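Local coordinates for protein 303aa long hypothetical esterase (Sulfolobus tokodaii, PDB 3AIN) that hydrolyses carboxylic esters as a thermostable, HSL-like carboxylesterase of a thermoacidophilic archaeon, at residues K184-L195 and D248-I258; I196-L204 and L237-I245. The protein carries 1 engineered substitution. One frame throughout, in Å; residues are numbered along the deposited sequence.

Contact 1 of 2, residues K184-L195 and D248-I258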
loop_
_atom_site.group_PDB
_atom_site.type_symbol
_atom_site.label_atom_id
_atom_site.label_comp_id
_atom_site.label_asym_id
_atom_site.label_seq_id
_atom_site.Cartn_x
_atom_site.Cartn_y
_atom_site.Cartn_z
ATOM N N LYS A 184 16.093 -9.725 -18.723
ATOM C CA LYS A 184 16.438 -11.079 -18.307
ATOM C C LYS A 184 17.173 -11.802 -19.436
ATOM O O LYS A 184 18.243 -12.391 -19.229
ATOM C CB LYS A 184 15.170 -11.837 -17.889
ATOM C CG LYS A 184 15.181 -13.309 -18.222
ATOM C CD LYS A 184 14.089 -14.039 -17.456
ATOM C CE LYS A 184 12.848 -14.222 -18.308
ATOM N NZ LYS A 184 12.061 -15.440 -17.882
ATOM N N LYS A 185 16.720 -11.551 -20.658
ATOM C CA LYS A 185 17.235 -12.236 -21.829
ATOM C C LYS A 185 18.663 -11.810 -22.137
ATOM O O LYS A 185 19.434 -12.590 -22.683
ATOM C CB LYS A 185 16.338 -11.972 -23.039
ATOM C CG LYS A 185 14.860 -12.246 -22.788
ATOM C CD LYS A 185 14.017 -11.856 -23.999
ATOM C CE LYS A 185 13.536 -13.075 -24.767
ATOM N NZ LYS A 185 12.199 -13.535 -24.293
ATOM N N GLU A 186 19.044 -10.625 -21.657
ATOM C CA GLU A 186 20.383 -10.085 -21.873
ATOM C C GLU A 186 21.253 -10.089 -20.621
ATOM O O GLU A 186 22.167 -9.275 -20.517
ATOM C CB GLU A 186 20.304 -8.649 -22.393
ATOM C CG GLU A 186 19.368 -8.481 -23.563
ATOM C CD GLU A 186 20.045 -7.846 -24.750
ATOM O OE1 GLU A 186 21.041 -7.122 -24.546
ATOM O OE2 GLU A 186 19.524 -8.001 -25.874
ATOM N N ASN A 187 20.862 -10.881 -19.622
ATOM C CA ASN A 187 21.536 -10.924 -18.319
ATOM C C ASN A 187 21.727 -9.570 -17.626
ATOM O O ASN A 187 22.731 -9.338 -16.957
ATOM C CB ASN A 187 22.869 -11.690 -18.396
ATOM C CG ASN A 187 23.193 -12.431 -17.100
ATOM O OD1 ASN A 187 24.318 -12.892 -16.894
ATOM N ND2 ASN A 187 22.222 -12.485 -16.194
ATOM N N ILE A 188 20.749 -8.682 -17.771
ATOM C CA ILE A 188 20.779 -7.409 -17.067
ATOM C C ILE A 188 19.957 -7.587 -15.812
ATOM O O ILE A 188 18.835 -8.086 -15.892
ATOM C CB ILE A 188 20.132 -6.301 -17.913
ATOM C CG1 ILE A 188 21.020 -5.970 -19.112
ATOM C CG2 ILE A 188 19.816 -5.070 -17.055
ATOM C CD1 ILE A 188 20.301 -5.137 -20.163
ATOM N N LYS A 189 20.595 -7.397 -14.658
ATOM C CA LYS A 189 20.020 -7.793 -13.383
ATOM C C LYS A 189 19.429 -6.566 -12.699
ATOM O O LYS A 189 20.136 -5.822 -12.028
ATOM C CB LYS A 189 21.088 -8.421 -12.478
ATOM C CG LYS A 189 21.606 -9.761 -12.981
ATOM C CD LYS A 189 23.088 -9.943 -12.678
ATOM C CE LYS A 189 23.721 -10.945 -13.637
ATOM N NZ LYS A 189 24.454 -12.019 -12.912
ATOM N N LEU A 190 18.117 -6.390 -12.843
ATOM C CA LEU A 190 17.418 -5.281 -12.208
ATOM C C LEU A 190 17.015 -5.630 -10.775
ATOM O O LEU A 190 16.700 -6.784 -10.481
ATOM C CB LEU A 190 16.145 -4.992 -13.009
ATOM C CG LEU A 190 16.367 -4.739 -14.493
ATOM C CD1 LEU A 190 14.998 -4.558 -15.184
ATOM C CD2 LEU A 190 17.210 -3.484 -14.638
ATOM N N LYS A 191 16.842 -4.596 -9.958
ATOM C CA LYS A 191 16.520 -4.771 -8.545
ATOM C C LYS A 191 15.028 -5.013 -8.348
ATOM O O LYS A 191 14.641 -5.665 -7.385
ATOM C CB LYS A 191 16.947 -3.552 -7.723
ATOM C CG LYS A 191 18.469 -3.397 -7.533
ATOM C CD LYS A 191 19.137 -4.727 -7.240
ATOM C CE LYS A 191 20.659 -4.577 -7.269
ATOM N NZ LYS A 191 21.192 -4.363 -5.901
ATOM N N TYR A 192 14.198 -4.358 -9.164
ATOM C CA TYR A 192 12.778 -4.262 -8.828
ATOM C C TYR A 192 11.991 -3.745 -10.042
ATOM O O TYR A 192 12.552 -3.110 -10.943
ATOM C CB TYR A 192 12.615 -3.291 -7.650
ATOM C CG TYR A 192 11.377 -3.527 -6.795
ATOM C CD1 TYR A 192 11.377 -4.487 -5.781
ATOM C CD2 TYR A 192 10.220 -2.793 -7.007
ATOM C CE1 TYR A 192 10.242 -4.707 -4.982
ATOM C CE2 TYR A 192 9.071 -3.031 -6.234
ATOM C CZ TYR A 192 9.108 -3.952 -5.204
ATOM O OH TYR A 192 7.975 -4.193 -4.423
ATOM N N GLN A 193 10.699 -4.040 -10.078
ATOM C CA GLN A 193 9.829 -3.423 -11.096
ATOM C C GLN A 193 8.553 -2.915 -10.402
ATOM O O GLN A 193 7.924 -3.639 -9.635
ATOM C CB GLN A 193 9.490 -4.433 -12.211
ATOM C CG GLN A 193 8.879 -5.756 -11.714
ATOM C CD GLN A 193 8.629 -6.742 -12.850
ATOM O OE1 GLN A 193 8.142 -6.363 -13.912
ATOM N NE2 GLN A 193 9.021 -8.012 -12.646
ATOM N N VAL A 194 8.196 -1.667 -10.678
ATOM C CA VAL A 194 6.977 -1.072 -10.100
ATOM C C VAL A 194 5.941 -0.864 -11.218
ATOM O O VAL A 194 6.214 -0.129 -12.166
ATOM C CB VAL A 194 7.293 0.318 -9.548
ATOM C CG1 VAL A 194 5.995 0.993 -9.033
ATOM C CG2 VAL A 194 8.353 0.212 -8.412
ATOM N N LEU A 195 4.864 -1.658 -11.196
ATOM C CA LEU A 195 3.895 -1.674 -12.302
ATOM C C LEU A 195 2.597 -1.072 -11.773
ATOM O O LEU A 195 1.967 -1.641 -10.886
ATOM C CB LEU A 195 3.639 -3.122 -12.776
ATOM C CG LEU A 195 4.934 -3.913 -13.084
ATOM C CD1 LEU A 195 4.567 -5.293 -13.603
ATOM C CD2 LEU A 195 5.784 -3.172 -14.148
ATOM N N ASP A 248 7.410 -16.103 -20.480
ATOM C CA ASP A 248 7.861 -16.857 -19.313
ATOM C C ASP A 248 8.444 -15.890 -18.273
ATOM O O ASP A 248 9.357 -15.108 -18.566
ATOM C CB ASP A 248 8.908 -17.897 -19.780
ATOM C CG ASP A 248 9.620 -18.606 -18.634
ATOM O OD1 ASP A 248 9.513 -18.173 -17.476
ATOM O OD2 ASP A 248 10.459 -19.488 -18.942
ATOM N N LEU A 249 7.805 -15.836 -17.105
ATOM C CA LEU A 249 8.083 -14.775 -16.146
ATOM C C LEU A 249 9.039 -15.213 -15.045
ATOM O O LEU A 249 9.220 -14.509 -14.060
ATOM C CB LEU A 249 6.768 -14.240 -15.542
ATOM C CG LEU A 249 5.712 -13.736 -16.551
ATOM C CD1 LEU A 249 4.516 -13.137 -15.780
ATOM C CD2 LEU A 249 6.260 -12.691 -17.527
ATOM N N ASN A 250 9.619 -16.412 -15.180
ATOM C CA ASN A 250 10.649 -16.841 -14.243
ATOM C C ASN A 250 11.810 -15.855 -14.204
ATOM O O ASN A 250 12.148 -15.257 -15.222
ATOM C CB ASN A 250 11.183 -18.214 -14.656
ATOM C CG ASN A 250 10.169 -19.317 -14.449
ATOM O OD1 ASN A 250 10.056 -19.874 -13.354
ATOM N ND2 ASN A 250 9.469 -19.683 -15.514
ATOM N N ASP A 251 12.383 -15.675 -13.017
ATOM C CA ASP A 251 13.669 -15.001 -12.837
ATOM C C ASP A 251 13.590 -13.505 -13.101
ATOM O O ASP A 251 14.607 -12.846 -13.266
ATOM C CB ASP A 251 14.769 -15.646 -13.701
ATOM C CG ASP A 251 14.960 -17.130 -13.391
ATOM O OD1 ASP A 251 15.111 -17.468 -12.207
ATOM O OD2 ASP A 251 14.805 -17.957 -14.306
ATOM N N LEU A 252 12.378 -12.955 -13.068
ATOM C CA LEU A 252 12.206 -11.513 -13.200
ATOM C C LEU A 252 12.370 -10.848 -11.836
ATOM O O LEU A 252 12.327 -11.498 -10.794
ATOM C CB LEU A 252 10.809 -11.190 -13.806
ATOM C CG LEU A 252 10.585 -11.595 -15.275
ATOM C CD1 LEU A 252 9.158 -11.284 -15.783
ATOM C CD2 LEU A 252 11.591 -10.969 -16.219
ATOM N N PRO A 253 12.601 -9.541 -11.839
ATOM C CA PRO A 253 12.843 -8.873 -10.556
ATOM C C PRO A 253 11.568 -8.877 -9.723
ATOM O O PRO A 253 10.462 -8.908 -10.282
ATOM C CB PRO A 253 13.182 -7.429 -10.947
ATOM C CG PRO A 253 13.065 -7.359 -12.449
ATOM C CD PRO A 253 12.854 -8.704 -13.020
ATOM N N PRO A 254 11.710 -8.717 -8.409
ATOM C CA PRO A 254 10.533 -8.661 -7.556
ATOM C C PRO A 254 9.722 -7.396 -7.872
ATOM O O PRO A 254 10.255 -6.437 -8.459
ATOM C CB PRO A 254 11.120 -8.549 -6.142
ATOM C CG PRO A 254 12.540 -8.114 -6.323
ATOM C CD PRO A 254 12.975 -8.690 -7.643
ATOM N N ALA A 255 8.417 -7.448 -7.606
ATOM C CA ALA A 255 7.503 -6.411 -8.161
ATOM C C ALA A 255 6.590 -5.873 -7.081
ATOM O O ALA A 255 6.198 -6.611 -6.161
ATOM C CB ALA A 255 6.657 -6.984 -9.320
ATOM N N LEU A 256 6.212 -4.606 -7.246
ATOM C CA LEU A 256 5.011 -4.008 -6.631
ATOM C C LEU A 256 4.044 -3.813 -7.778
ATOM O O LEU A 256 4.396 -3.150 -8.744
ATOM C CB LEU A 256 5.341 -2.647 -6.014
ATOM C CG LEU A 256 4.099 -1.873 -5.513
ATOM C CD1 LEU A 256 3.450 -2.650 -4.353
ATOM C CD2 LEU A 256 4.463 -0.429 -5.054
ATOM N N ILE A 257 2.831 -4.349 -7.650
ATOM C CA ILE A 257 1.818 -4.156 -8.684
ATOM C C ILE A 257 0.583 -3.544 -8.078
ATOM O O ILE A 257 0.021 -4.081 -7.147
ATOM C CB ILE A 257 1.470 -5.480 -9.378
ATOM C CG1 ILE A 257 2.740 -5.998 -10.066
ATOM C CG2 ILE A 257 0.330 -5.256 -10.378
ATOM C CD1 ILE A 257 2.556 -7.348 -10.764
ATOM N N ILE A 258 0.277 -2.327 -8.516
ATOM C CA ILE A 258 -0.858 -1.582 -7.969
ATOM C C ILE A 258 -2.014 -1.644 -8.971
ATOM O O ILE A 258 -1.836 -1.384 -10.153
ATOM C CB ILE A 258 -0.438 -0.110 -7.812
ATOM C CG1 ILE A 258 0.475 0.036 -6.602
ATOM C CG2 ILE A 258 -1.642 0.817 -7.643
ATOM C CD1 ILE A 258 1.196 1.372 -6.546
#

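Contact 2 of 2, residues I196-L204 and L237-I245. With PO4 (phosphate ion), chain G.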
loop_
_atom_site.group_PDB
_atom_site.type_symbol
_atom_site.label_atom_id
_atom_site.label_comp_id
_atom_site.label_asym_id
_atom_site.label_seq_id
_atom_site.Cartn_x
_atom_site.Cartn_y
_atom_site.Cartn_z
ATOM N N ILE A 196 2.297 0.154 -12.211
ATOM C CA ILE A 196 1.149 0.891 -11.699
ATOM C C ILE A 196 -0.004 0.761 -12.689
ATOM O O ILE A 196 0.122 1.196 -13.829
ATOM C CB ILE A 196 1.493 2.398 -11.564
ATOM C CG1 ILE A 196 2.759 2.557 -10.708
ATOM C CG2 ILE A 196 0.290 3.121 -10.907
ATOM C CD1 ILE A 196 3.347 3.985 -10.729
ATOM N N TYR A 197 -1.058 0.059 -12.264
ATOM C CA TYR A 197 -2.157 -0.365 -13.151
ATOM C C TYR A 197 -1.720 -0.658 -14.592
ATOM O O TYR A 197 -2.128 0.004 -15.547
ATOM C CB TYR A 197 -3.397 0.558 -13.088
ATOM C CG TYR A 197 -3.155 2.051 -12.865
ATOM C CD1 TYR A 197 -2.610 2.838 -13.870
ATOM C CD2 TYR A 197 -3.357 2.626 -11.600
ATOM C CE1 TYR A 197 -2.368 4.195 -13.660
ATOM C CE2 TYR A 197 -3.077 3.966 -11.377
ATOM C CZ TYR A 197 -2.526 4.722 -12.394
ATOM O OH TYR A 197 -2.322 6.088 -12.200
ATOM N N PRO A 198 -0.867 -1.664 -14.754
ATOM C CA PRO A 198 -0.298 -1.919 -16.081
ATOM C C PRO A 198 -1.297 -2.530 -17.038
ATOM O O PRO A 198 -2.194 -3.278 -16.624
ATOM C CB PRO A 198 0.807 -2.944 -15.784
ATOM C CG PRO A 198 0.259 -3.695 -14.594
ATOM C CD PRO A 198 -0.295 -2.558 -13.727
ATOM N N ALA A 199 -1.053 -2.308 -18.324
ATOM C CA ALA A 199 -1.682 -3.094 -19.377
ATOM C C ALA A 199 -0.768 -4.281 -19.686
ATOM O O ALA A 199 0.396 -4.105 -20.042
ATOM C CB ALA A 199 -1.847 -2.232 -20.628
ATOM N N VAL A 200 -1.287 -5.487 -19.496
ATOM C CA VAL A 200 -0.466 -6.675 -19.709
ATOM C C VAL A 200 -0.989 -7.652 -20.759
ATOM O O VAL A 200 -0.289 -8.588 -21.131
ATOM C CB VAL A 200 -0.187 -7.403 -18.384
ATOM C CG1 VAL A 200 0.503 -6.486 -17.378
ATOM C CG2 VAL A 200 -1.484 -7.999 -17.787
ATOM N N SER A 201 -2.203 -7.429 -21.270
ATOM C CA SER A 201 -2.741 -8.329 -22.266
ATOM C C SER A 201 -3.810 -7.627 -23.090
ATOM O O SER A 201 -4.663 -6.931 -22.533
ATOM C CB SER A 201 -3.344 -9.577 -21.566
ATOM O OG SER A 201 -3.743 -10.573 -22.514
ATOM N N PHE A 202 -3.930 -8.021 -24.352
ATOM C CA PHE A 202 -5.188 -7.827 -25.065
ATOM C C PHE A 202 -6.289 -8.579 -24.319
ATOM O O PHE A 202 -6.079 -9.709 -23.886
ATOM C CB PHE A 202 -5.053 -8.390 -26.484
ATOM C CG PHE A 202 -6.285 -8.228 -27.317
ATOM C CD1 PHE A 202 -7.088 -9.315 -27.609
ATOM C CD2 PHE A 202 -6.659 -6.974 -27.796
ATOM C CE1 PHE A 202 -8.209 -9.178 -28.448
ATOM C CE2 PHE A 202 -7.814 -6.823 -28.569
ATOM C CZ PHE A 202 -8.633 -7.918 -28.822
ATOM N N ASP A 203 -7.444 -7.971 -24.197
ATOM C CA ASP A 203 -8.489 -8.480 -23.327
ATOM C C ASP A 203 -9.875 -8.278 -23.888
ATOM O O ASP A 203 -10.250 -7.206 -24.130
ATOM C CB ASP A 203 -8.323 -7.805 -21.959
ATOM C CG ASP A 203 -9.345 -8.241 -20.894
ATOM O OD1 ASP A 203 -9.990 -9.210 -21.076
ATOM O OD2 ASP A 203 -9.421 -7.557 -19.898
ATOM N N LEU A 204 -10.607 -9.359 -24.095
ATOM C CA LEU A 204 -12.017 -9.317 -24.423
ATOM C C LEU A 204 -12.863 -10.105 -23.426
ATOM O O LEU A 204 -13.990 -10.297 -23.649
ATOM C CB LEU A 204 -12.309 -9.872 -25.810
ATOM C CG LEU A 204 -11.710 -9.084 -26.951
ATOM C CD1 LEU A 204 -11.958 -9.854 -28.250
ATOM C CD2 LEU A 204 -12.328 -7.726 -27.046
ATOM N N LEU A 237 -0.773 -9.262 -31.654
ATOM C CA LEU A 237 -1.423 -9.779 -30.448
ATOM C C LEU A 237 -0.782 -11.064 -29.930
ATOM O O LEU A 237 -0.987 -11.430 -28.765
ATOM C CB LEU A 237 -2.926 -10.008 -30.678
ATOM C CG LEU A 237 -3.786 -8.825 -31.146
ATOM C CD1 LEU A 237 -5.245 -9.270 -31.248
ATOM C CD2 LEU A 237 -3.668 -7.619 -30.214
ATOM N N LEU A 238 0.032 -11.720 -30.765
ATOM C CA LEU A 238 0.831 -12.881 -30.313
ATOM C C LEU A 238 2.179 -12.521 -29.673
ATOM O O LEU A 238 2.991 -13.409 -29.363
ATOM C CB LEU A 238 1.097 -13.839 -31.485
ATOM C CG LEU A 238 0.238 -15.077 -31.723
ATOM C CD1 LEU A 238 -1.125 -14.991 -31.077
ATOM C CD2 LEU A 238 0.173 -15.347 -33.214
ATOM N N ASP A 239 2.508 -11.233 -29.646
ATOM C CA ASP A 239 3.869 -10.802 -29.315
ATOM C C ASP A 239 3.931 -10.424 -27.842
ATOM O O ASP A 239 3.172 -9.562 -27.415
ATOM C CB ASP A 239 4.172 -9.539 -30.134
ATOM C CG ASP A 239 5.654 -9.239 -30.232
ATOM O OD1 ASP A 239 6.394 -9.379 -29.234
ATOM O OD2 ASP A 239 6.080 -8.834 -31.335
ATOM N N PHE A 240 4.783 -11.100 -27.069
ATOM C CA PHE A 240 4.935 -10.785 -25.642
ATOM C C PHE A 240 5.329 -9.345 -25.408
ATOM O O PHE A 240 5.147 -8.842 -24.299
ATOM C CB PHE A 240 5.908 -11.744 -24.915
ATOM C CG PHE A 240 7.373 -11.461 -25.178
ATOM C CD1 PHE A 240 8.077 -10.553 -24.384
ATOM C CD2 PHE A 240 8.023 -12.045 -26.265
ATOM C CE1 PHE A 240 9.427 -10.285 -24.637
ATOM C CE2 PHE A 240 9.345 -11.709 -26.566
ATOM C CZ PHE A 240 10.032 -10.802 -25.757
ATOM N N ARG A 241 5.932 -8.705 -26.420
ATOM C CA ARG A 241 6.350 -7.311 -26.235
ATOM C C ARG A 241 5.160 -6.364 -26.190
ATOM O O ARG A 241 5.321 -5.172 -25.843
ATOM C CB ARG A 241 7.371 -6.870 -27.297
ATOM C CG ARG A 241 8.687 -7.622 -27.226
ATOM C CD ARG A 241 9.572 -7.285 -28.427
ATOM N NE ARG A 241 8.888 -7.616 -29.677
ATOM C CZ ARG A 241 9.303 -7.253 -30.884
ATOM N NH1 ARG A 241 10.390 -6.494 -31.018
ATOM N NH2 ARG A 241 8.574 -7.561 -31.945
ATOM N N PHE A 242 4.005 -6.839 -26.656
ATOM C CA PHE A 242 2.745 -6.096 -26.487
ATOM C C PHE A 242 1.988 -6.641 -25.281
ATOM O O PHE A 242 1.430 -5.879 -24.500
ATOM C CB PHE A 242 1.846 -6.210 -27.742
ATOM C CG PHE A 242 0.476 -5.537 -27.592
ATOM C CD1 PHE A 242 0.374 -4.214 -27.186
ATOM C CD2 PHE A 242 -0.700 -6.267 -27.757
ATOM C CE1 PHE A 242 -0.871 -3.612 -26.998
ATOM C CE2 PHE A 242 -1.965 -5.666 -27.542
ATOM C CZ PHE A 242 -2.038 -4.331 -27.231
ATOM N N SER A 243 1.850 -7.966 -25.212
ATOM C CA SER A 243 1.144 -8.602 -24.084
ATOM C C SER A 243 2.116 -9.413 -23.234
ATOM O O SER A 243 2.274 -10.590 -23.469
ATOM C CB SER A 243 0.055 -9.556 -24.613
ATOM O OG SER A 243 -0.968 -8.852 -25.300
ATOM N N PRO A 244 2.732 -8.797 -22.219
ATOM C CA PRO A 244 3.800 -9.479 -21.499
ATOM C C PRO A 244 3.289 -10.673 -20.697
ATOM O O PRO A 244 4.083 -11.528 -20.308
ATOM C CB PRO A 244 4.392 -8.382 -20.584
ATOM C CG PRO A 244 3.325 -7.287 -20.560
ATOM C CD PRO A 244 2.741 -7.342 -21.956
ATOM N N ILE A 245 1.975 -10.756 -20.462
ATOM C CA ILE A 245 1.445 -11.978 -19.820
ATOM C C ILE A 245 1.849 -13.265 -20.580
ATOM O O ILE A 245 1.926 -14.345 -19.991
ATOM C CB ILE A 245 -0.119 -11.942 -19.669
ATOM C CG1 ILE A 245 -0.571 -12.970 -18.606
ATOM C CG2 ILE A 245 -0.779 -12.255 -20.996
ATOM C CD1 ILE A 245 -0.399 -12.486 -17.178
HETATM P P PO4 G . 9.857 -6.623 -35.184
HETATM O O1 PO4 G . 10.444 -7.664 -36.115
HETATM O O2 PO4 G . 9.695 -5.339 -35.970
HETATM O O3 PO4 G . 8.499 -7.095 -34.718
HETATM O O4 PO4 G . 10.795 -6.426 -34.006
#

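Contact 1 of 2, residues K184-L195 and D248-I258
Gln193 meets 248-258 through its backbone and its side chain. CB only sets the direction; with CG between the backbone N and the carbonyl carbon (chi1 54°), the chain runs out extended toward the residues that lead into the neighbouring strand. Contact begins at Gln193 CG, which packs on Ala255 CB, 3.5 Å away. CD runs past both this methyl and Pro253 O on one side. Gln193 NE2 then donates to Pro253 O over 2.9 Å, nearly straight (169°), with the oxygen in the amide plane. Gln193 O accepts from Leu256 N and Gln193 N donates to Pro254 O, and Leu195 continues the ladder toward Leu256 and Ile258. The Tyr192 ring lies with one face over Pro254 O, while its CE2 and OH border CB of Leu256. On the sheet face shared with Gln193, Leu195 and Ile257 lie side by side. Farther out, Lys184 bends at chi3 and brings NZ to two carbonyls of the loop preceding strand 255-260: Asn250 O at 2.7 Å, in the carbonyl plane on a lone pair, and Asp248 O at 2.8 Å, from above its plane. The axes of 192-195 and 255-258 approach to 4.8 Å, adjacent parallel strands of the alpha/beta hydrolase sheet, flanked by 164-169 and 283-288.

Contact 2 of 2, residues I196-L204 and L237-I245
Two loops on the C-terminal side of the alpha/beta hydrolase sheet meet here, one leaving strand 192-196 and the other leading toward strand 255-260. Val200 O is the polar anchor: Ile245 N donates to it over 3.2 Å in a nearly straight bond (169°), while the Pro244 ring leans on the same residue, its CG 4.1 Å from Val200 CB. The next residue, Ser201, touches Ile245 CG2 with OG at 3.7 Å, and that hydroxyl donates to Phe202 O. Phe202 carries the apolar end. With CG anti to the backbone N (chi1 -179°), the ring reaches Leu237, whose CD1 stands over the centre of one face in a CH-pi contact, 4.0 Å from the centroid; CD2, the other branch, lies over the same face, beyond the rim near Phe202 CG and CD2. CB of Phe202 also approaches Phe242 CE2. A bound 2-methyl-2,4-pentanediol, probably from the crystallisation liquor, lies about 3 Å from the Phe202 side chain and may mark a pocket.

Behind this interface, an Asx turn shapes 239-241. Asp239 OD1 takes both N and NE of Arg241, from the same face of its plane, and Asp239 OD2 takes NH2 at 2.9 Å. This side-on salt bridge fixes the rotation of the guanidinium, whose NH1 and NH2 turn to a phosphate ion, probably also from the liquor; Arg241 NH2 meets phosphate O3 at 2.8 Å. Arg232 also binds that ion.

Val200 and Ile245 pack on Tyr272 of helix 266-278, Pro244 and Phe240 rest on helix 171-185, and Phe242 reaches Tyr230 of helix 220-230.

Overall arrangement
Both contacts join the same two parts of the chain: strand 192-196 runs from contact 1 straight into the first loop of contact 2, and 237-245 leads on to 248-258, so contact 2 closes a shorter loop within the longer one. Their centres lie about 16 Å apart. The junction is direct, since Tyr197 N lies 2.7 Å from Ile258 O, a probable hydrogen bond, and Leu249 CD2 packs against Pro244 O at 3.7 Å. Leu195 and Ala199 both come near, without touching, a GxSxG motif that probably forms the nucleophile elbow, with Ser170 at its centre. The phosphate is bound by Arg241 at the side of contact 2, not at its interface.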